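SspB protein (Streptomyces clavuligerus, PDB 6JUF) probably acts as a DNA-cleaving, metal-binding component of the SspABCD-SspE phosphorothioation-based defence system that protects the bacterium against phages. Local coordinates at residues B[71-76]-B[339-344]; B[90-94]-B[112-116]. One frame throughout, in Å; residues are numbered along the deposited sequence. Where two conformers were deposited one is given.

How the interactions relate
After four helices the chain enters strand 70-74, which carries one side of interaction 1, then turns back along the antiparallel strand 83-87 and enters helix 89-95. Interaction 2 closes a short loop, with 17 residues between segments 90-94 and 112-116, by bringing helix 107-118 back antiparallel to that helix. The chain then runs through the rest of the fold, including helices 231-243 and 306-317, before helix 339-350 returns to strand 70-74, closing a loop of 262 intervening residues that wholly encloses the smaller one. The centres lie about 19 Å apart and the nearest atoms about 7 Å apart, without touching: interaction 2 is buried, interaction 1 lies at the surface.

Interaction 1 of 2, residues B[71-76]-B[339-344]; sequences REHYGD and KLAEAE
Extended strand 71-74 and the start of helix 339-350 cross almost perpendicularly (88°), their axes 7.5 Å apart at closest approach. CA atoms of Arg-71 and Leu-340 are 6.0 Å apart, those of His-73 and Ala-343 5.6 Å. Ala-343 is the small residue that permits this closeness: its CB sits 3.4 Å from Glu-72 O and 3.6 Å from Arg-71 CD. The packing lays a C-terminal helix across a two-stranded antiparallel hairpin, strands 70-74 and 83-87, at the protein surface. His-73 (chi1 t) turns a ring face to the helix, where Glu-342 CB makes a CH-pi contact 4.0 Å from the ring centroid. Arg-71 (chi1 m, chi2 an off-well -97°, chi3 t) places CB 3.7 Å from Leu-340 CD2 and runs on past the helix, one guanidinium face lying against Glu-344 CA and Ala-343 O; NH2 hydrogen-bonds to Gly-123 O. Lys-339 (chi1 m, chi2 133°, chi3 t) passes the imidazole, CG 3.9 Å from His-73 ND1, and curls at chi4 (m) so that NZ donates to Tyr-74 O at 3.1 Å.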
loop_
_atom_site.group_PDB
_atom_site.type_symbol
_atom_site.label_atom_id
_atom_site.label_comp_id
_atom_site.label_asym_id
_atom_site.label_seq_id
_atom_site.Cartn_x
_atom_site.Cartn_y
_atom_site.Cartn_z
ATOM N N ARG B 71 11.582 -10.831 -17.612
ATOM C CA ARG B 71 12.392 -12.021 -17.852
ATOM C C ARG B 71 13.817 -11.513 -18.041
ATOM O O ARG B 71 14.006 -10.346 -18.424
ATOM C CB ARG B 71 11.937 -12.787 -19.115
ATOM C CG ARG B 71 10.757 -13.768 -18.975
ATOM C CD ARG B 71 11.462 -15.153 -18.804
ATOM N NE ARG B 71 10.535 -16.081 -19.234
ATOM C CZ ARG B 71 10.513 -17.359 -19.009
ATOM N NH1 ARG B 71 11.502 -17.938 -18.333
ATOM N NH2 ARG B 71 9.471 -18.019 -19.499
ATOM N N GLU B 72 14.812 -12.356 -17.828
ATOM C CA GLU B 72 16.174 -11.963 -18.036
ATOM C C GLU B 72 16.832 -12.906 -19.080
ATOM O O GLU B 72 16.510 -14.104 -19.190
ATOM C CB GLU B 72 16.974 -11.969 -16.700
ATOM C CG GLU B 72 16.439 -10.973 -15.678
ATOM C CD GLU B 72 17.333 -10.866 -14.479
ATOM O OE1 GLU B 72 18.428 -11.473 -14.434
ATOM O OE2 GLU B 72 16.901 -10.193 -13.529
ATOM N N HIS B 73 17.763 -12.302 -19.831
ATOM C CA HIS B 73 18.497 -13.060 -20.882
ATOM C C HIS B 73 19.758 -12.372 -21.251
ATOM O O HIS B 73 19.835 -11.177 -21.077
ATOM C CB HIS B 73 17.621 -13.255 -22.119
ATOM C CG HIS B 73 18.071 -14.419 -22.983
ATOM N ND1 HIS B 73 18.587 -14.224 -24.199
ATOM C CD2 HIS B 73 18.217 -15.777 -22.711
ATOM C CE1 HIS B 73 18.937 -15.413 -24.742
ATOM N NE2 HIS B 73 18.734 -16.353 -23.825
ATOM N N TYR B 74 20.753 -13.071 -21.806
ATOM C CA TYR B 74 21.930 -12.343 -22.313
ATOM C C TYR B 74 21.540 -11.325 -23.395
ATOM O O TYR B 74 20.616 -11.556 -24.212
ATOM C CB TYR B 74 22.991 -13.314 -22.860
ATOM C CG TYR B 74 23.242 -14.504 -21.937
ATOM C CD1 TYR B 74 24.077 -14.387 -20.812
ATOM C CD2 TYR B 74 22.626 -15.737 -22.180
ATOM C CE1 TYR B 74 24.317 -15.475 -19.977
ATOM C CE2 TYR B 74 22.841 -16.822 -21.345
ATOM C CZ TYR B 74 23.688 -16.692 -20.245
ATOM O OH TYR B 74 23.909 -17.788 -19.413
ATOM N N GLY B 75 22.218 -10.171 -23.379
ATOM C CA GLY B 75 22.097 -9.185 -24.452
ATOM C C GLY B 75 22.821 -9.782 -25.649
ATOM O O GLY B 75 23.483 -10.788 -25.520
ATOM N N ASP B 76 22.694 -9.163 -26.811
ATOM C CA ASP B 76 23.353 -9.651 -28.029
ATOM C C ASP B 76 24.855 -9.299 -28.007
ATOM O O ASP B 76 25.451 -8.866 -29.007
ATOM C CB ASP B 76 22.692 -8.958 -29.204
ATOM C CG ASP B 76 22.463 -7.491 -28.932
ATOM O OD1 ASP B 76 23.279 -6.864 -28.202
ATOM O OD2 ASP B 76 21.449 -6.963 -29.427
ATOM N N LYS B 339 13.756 -11.149 -26.793
ATOM C CA LYS B 339 14.472 -11.862 -25.673
ATOM C C LYS B 339 13.603 -12.571 -24.634
ATOM O O LYS B 339 14.023 -13.587 -24.061
ATOM C CB LYS B 339 15.563 -11.047 -25.022
ATOM C CG LYS B 339 16.877 -11.164 -25.806
ATOM C CD LYS B 339 17.543 -9.870 -26.060
ATOM C CE LYS B 339 18.522 -10.071 -27.236
ATOM N NZ LYS B 339 19.477 -11.202 -27.065
ATOM N N LEU B 340 12.345 -12.100 -24.505
ATOM C CA LEU B 340 11.327 -12.872 -23.704
ATOM C C LEU B 340 11.187 -14.347 -24.151
ATOM O O LEU B 340 11.310 -15.216 -23.328
ATOM C CB LEU B 340 9.934 -12.198 -23.744
ATOM C CG LEU B 340 9.903 -10.742 -23.239
ATOM C CD1 LEU B 340 8.569 -10.071 -23.438
ATOM C CD2 LEU B 340 10.215 -10.767 -21.744
ATOM N N ALA B 341 10.916 -14.603 -25.450
ATOM C CA ALA B 341 10.747 -15.975 -25.964
ATOM C C ALA B 341 12.087 -16.747 -25.831
ATOM O O ALA B 341 12.103 -17.940 -25.588
ATOM C CB ALA B 341 10.219 -15.958 -27.406
ATOM N N GLU B 342 13.178 -15.998 -26.046
ATOM C CA GLU B 342 14.539 -16.540 -25.951
ATOM C C GLU B 342 14.817 -17.086 -24.550
ATOM O O GLU B 342 15.337 -18.200 -24.388
ATOM C CB GLU B 342 15.596 -15.510 -26.381
ATOM C CG GLU B 342 15.794 -15.460 -27.892
ATOM C CD GLU B 342 15.876 -16.850 -28.495
ATOM O OE1 GLU B 342 16.814 -17.611 -28.140
ATOM O OE2 GLU B 342 14.996 -17.185 -29.329
ATOM N N ALA B 343 14.442 -16.282 -23.549
ATOM C CA ALA B 343 14.464 -16.735 -22.167
ATOM C C ALA B 343 13.561 -17.986 -21.860
ATOM O O ALA B 343 13.992 -18.954 -21.190
ATOM C CB ALA B 343 14.168 -15.552 -21.214
ATOM N N GLU B 344 12.304 -17.955 -22.336
ATOM C CA GLU B 344 11.432 -19.134 -22.231
ATOM C C GLU B 344 12.083 -20.391 -22.882
ATOM O O GLU B 344 12.103 -21.467 -22.291
ATOM C CB GLU B 344 10.061 -18.840 -22.807
ATOM C CG GLU B 344 9.033 -19.876 -22.330
ATOM C CD GLU B 344 7.738 -19.790 -23.078
ATOM O OE1 GLU B 344 7.796 -19.584 -24.306
ATOM O OE2 GLU B 344 6.666 -19.917 -22.449
#

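Interaction 2 of 2, residues B[90-94]-B[112-116]; sequences EARWL and LLHWW
Two antiparallel helices of the buried interior, 89-95 and 107-118, face each other across a wide gap filled by large side chains. Segments 90-94 and 112-116 are regular alpha-helix, with Leu-94 N hydrogen-bonded to Glu-90 O and Trp-116 N to Leu-112 O, both at 2.9 Å. Their directions differ by 173° and the segment axes come no closer than 13.3 Å, too far for backbones to meet: CA atoms of Glu-90 and Trp-116 are 9.9 Å apart, those of Leu-94 and Leu-113 9.7 Å. The main bump is the indole of Trp-116 (chi1 m, chi2 -12°), whose six-membered ring enters a hollow lined by Glu-90, Trp-93 and Leu-94. Trp-116 CH2 lies 3.7 Å from Glu-90 CB and 4.1 Å from Trp-93 CZ3; Trp-116 CZ3 lies 4.0 Å from Leu-94 CD2. In return, Trp-93 (chi1 t, chi2 91°) brings an edge to Leu-112, its CZ3 3.7 Å from Leu-112 CD2. Leu-112 and Leu-94 both adopt the t, p rotamer, whereas Leu-113 is m, t. Helix 306-317 covers part of the seam through Trp-311 and Leu-314, and Trp-311 and Tyr-318 each meet Trp-93 edge-to-face. The polar ends leave the apolar centre for other partners: Trp-93 NE1 hydrogen-bonds to Asp-315 OD1, Trp-116 NE1 to Tyr-236 OH on helix 231-243, and the Glu-90 carboxylate forms a salt bridge with Arg-330. Beside the Trp-116 ring, methyl meets methyl where Leu-94 CD2 rests 3.9 Å from Leu-113 CD2.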
loop_
_atom_site.group_PDB
_atom_site.type_symbol
_atom_site.label_atom_id
_atom_site.label_comp_id
_atom_site.label_asym_id
_atom_site.label_seq_id
_atom_site.Cartn_x
_atom_site.Cartn_y
_atom_site.Cartn_z
ATOM N N GLU B 90 2.690 -9.425 -19.401
ATOM C CA GLU B 90 1.858 -9.257 -18.225
ATOM C C GLU B 90 2.097 -7.937 -17.493
ATOM O O GLU B 90 1.165 -7.313 -16.935
ATOM C CB GLU B 90 1.992 -10.486 -17.231
ATOM C CG GLU B 90 1.310 -11.747 -17.733
ATOM C CD GLU B 90 2.022 -12.477 -18.855
ATOM O OE1 GLU B 90 3.244 -12.157 -19.162
ATOM O OE2 GLU B 90 1.409 -13.375 -19.403
ATOM N N ALA B 91 3.359 -7.497 -17.428
ATOM C CA ALA B 91 3.667 -6.225 -16.809
ATOM C C ALA B 91 3.065 -5.090 -17.663
ATOM O O ALA B 91 2.483 -4.147 -17.097
ATOM C CB ALA B 91 5.176 -6.017 -16.680
ATOM N N ARG B 92 3.133 -5.175 -18.989
ATOM C CA ARG B 92 2.472 -4.170 -19.839
ATOM C C ARG B 92 0.947 -4.163 -19.539
ATOM O O ARG B 92 0.372 -3.081 -19.510
ATOM C CB ARG B 92 2.706 -4.490 -21.322
ATOM C CG ARG B 92 1.886 -3.700 -22.326
ATOM C CD ARG B 92 2.241 -2.218 -22.259
ATOM N NE ARG B 92 1.449 -1.365 -23.175
ATOM C CZ ARG B 92 0.272 -0.819 -22.874
ATOM N NH1 ARG B 92 -0.362 -1.087 -21.711
ATOM N NH2 ARG B 92 -0.332 -0.035 -23.778
ATOM N N TRP B 93 0.327 -5.320 -19.375
ATOM C CA TRP B 93 -1.106 -5.388 -19.157
ATOM C C TRP B 93 -1.463 -4.798 -17.791
ATOM O O TRP B 93 -2.477 -4.137 -17.656
ATOM C CB TRP B 93 -1.555 -6.834 -19.328
ATOM C CG TRP B 93 -2.991 -7.044 -18.938
ATOM C CD1 TRP B 93 -4.124 -6.968 -19.738
ATOM C CD2 TRP B 93 -3.468 -7.427 -17.608
ATOM N NE1 TRP B 93 -5.248 -7.210 -18.991
ATOM C CE2 TRP B 93 -4.907 -7.508 -17.693
ATOM C CE3 TRP B 93 -2.835 -7.689 -16.376
ATOM C CZ2 TRP B 93 -5.706 -7.850 -16.582
ATOM C CZ3 TRP B 93 -3.651 -8.071 -15.299
ATOM C CH2 TRP B 93 -5.066 -8.107 -15.416
ATOM N N LEU B 94 -0.673 -5.082 -16.736
ATOM C CA LEU B 94 -1.048 -4.710 -15.380
ATOM C C LEU B 94 -0.589 -3.330 -14.944
ATOM O O LEU B 94 -1.360 -2.527 -14.353
ATOM C CB LEU B 94 -0.456 -5.755 -14.386
ATOM C CG LEU B 94 -0.731 -5.394 -12.897
ATOM C CD1 LEU B 94 -2.237 -5.452 -12.551
ATOM C CD2 LEU B 94 0.087 -6.306 -11.987
ATOM N N LEU B 112 -3.574 -11.370 -7.449
ATOM C CA LEU B 112 -3.018 -11.741 -8.749
ATOM C C LEU B 112 -1.500 -11.865 -8.720
ATOM O O LEU B 112 -0.903 -12.836 -9.178
ATOM C CB LEU B 112 -3.442 -10.725 -9.840
ATOM C CG LEU B 112 -3.001 -11.005 -11.255
ATOM C CD1 LEU B 112 -3.548 -12.345 -11.765
ATOM C CD2 LEU B 112 -3.458 -9.842 -12.106
ATOM N N LEU B 113 -0.892 -10.817 -8.164
ATOM C CA LEU B 113 0.578 -10.790 -8.031
ATOM C C LEU B 113 1.082 -11.946 -7.178
ATOM O O LEU B 113 2.088 -12.566 -7.494
ATOM C CB LEU B 113 1.074 -9.432 -7.501
ATOM C CG LEU B 113 1.078 -8.324 -8.605
ATOM C CD1 LEU B 113 1.151 -6.960 -7.908
ATOM C CD2 LEU B 113 2.210 -8.526 -9.599
ATOM N N HIS B 114 0.348 -12.248 -6.083
ATOM C CA HIS B 114 0.674 -13.376 -5.216
ATOM C C HIS B 114 0.632 -14.687 -6.000
ATOM O O HIS B 114 1.553 -15.512 -5.940
ATOM C CB HIS B 114 -0.286 -13.381 -4.004
ATOM C CG HIS B 114 -0.119 -14.572 -3.142
ATOM N ND1 HIS B 114 -1.052 -15.585 -3.042
ATOM C CD2 HIS B 114 0.928 -14.916 -2.308
ATOM C CE1 HIS B 114 -0.577 -16.511 -2.156
ATOM N NE2 HIS B 114 0.639 -16.108 -1.752
ATOM N N TRP B 115 -0.409 -14.838 -6.827
ATOM C CA TRP B 115 -0.521 -16.002 -7.698
ATOM C C TRP B 115 0.691 -16.079 -8.649
ATOM O O TRP B 115 1.309 -17.140 -8.822
ATOM C CB TRP B 115 -1.840 -15.894 -8.483
ATOM C CG TRP B 115 -2.013 -17.060 -9.458
ATOM C CD1 TRP B 115 -1.890 -17.029 -10.861
ATOM C CD2 TRP B 115 -2.271 -18.481 -9.117
ATOM N NE1 TRP B 115 -2.095 -18.261 -11.394
ATOM C CE2 TRP B 115 -2.356 -19.194 -10.393
ATOM C CE3 TRP B 115 -2.520 -19.177 -7.916
ATOM C CZ2 TRP B 115 -2.555 -20.566 -10.456
ATOM C CZ3 TRP B 115 -2.723 -20.558 -8.017
ATOM C CH2 TRP B 115 -2.725 -21.223 -9.273
ATOM N N TRP B 116 1.085 -14.910 -9.211
ATOM C CA TRP B 116 2.223 -14.914 -10.133
ATOM C C TRP B 116 3.531 -15.238 -9.476
ATOM O O TRP B 116 4.354 -15.937 -10.047
ATOM C CB TRP B 116 2.352 -13.603 -10.878
ATOM C CG TRP B 116 1.240 -13.410 -11.901
ATOM C CD1 TRP B 116 0.296 -14.370 -12.365
ATOM C CD2 TRP B 116 0.934 -12.178 -12.640
ATOM N NE1 TRP B 116 -0.551 -13.796 -13.299
ATOM C CE2 TRP B 116 -0.239 -12.481 -13.498
ATOM C CE3 TRP B 116 1.449 -10.888 -12.643
ATOM C CZ2 TRP B 116 -0.806 -11.506 -14.350
ATOM C CZ3 TRP B 116 0.891 -9.939 -13.500
ATOM C CH2 TRP B 116 -0.248 -10.219 -14.316
#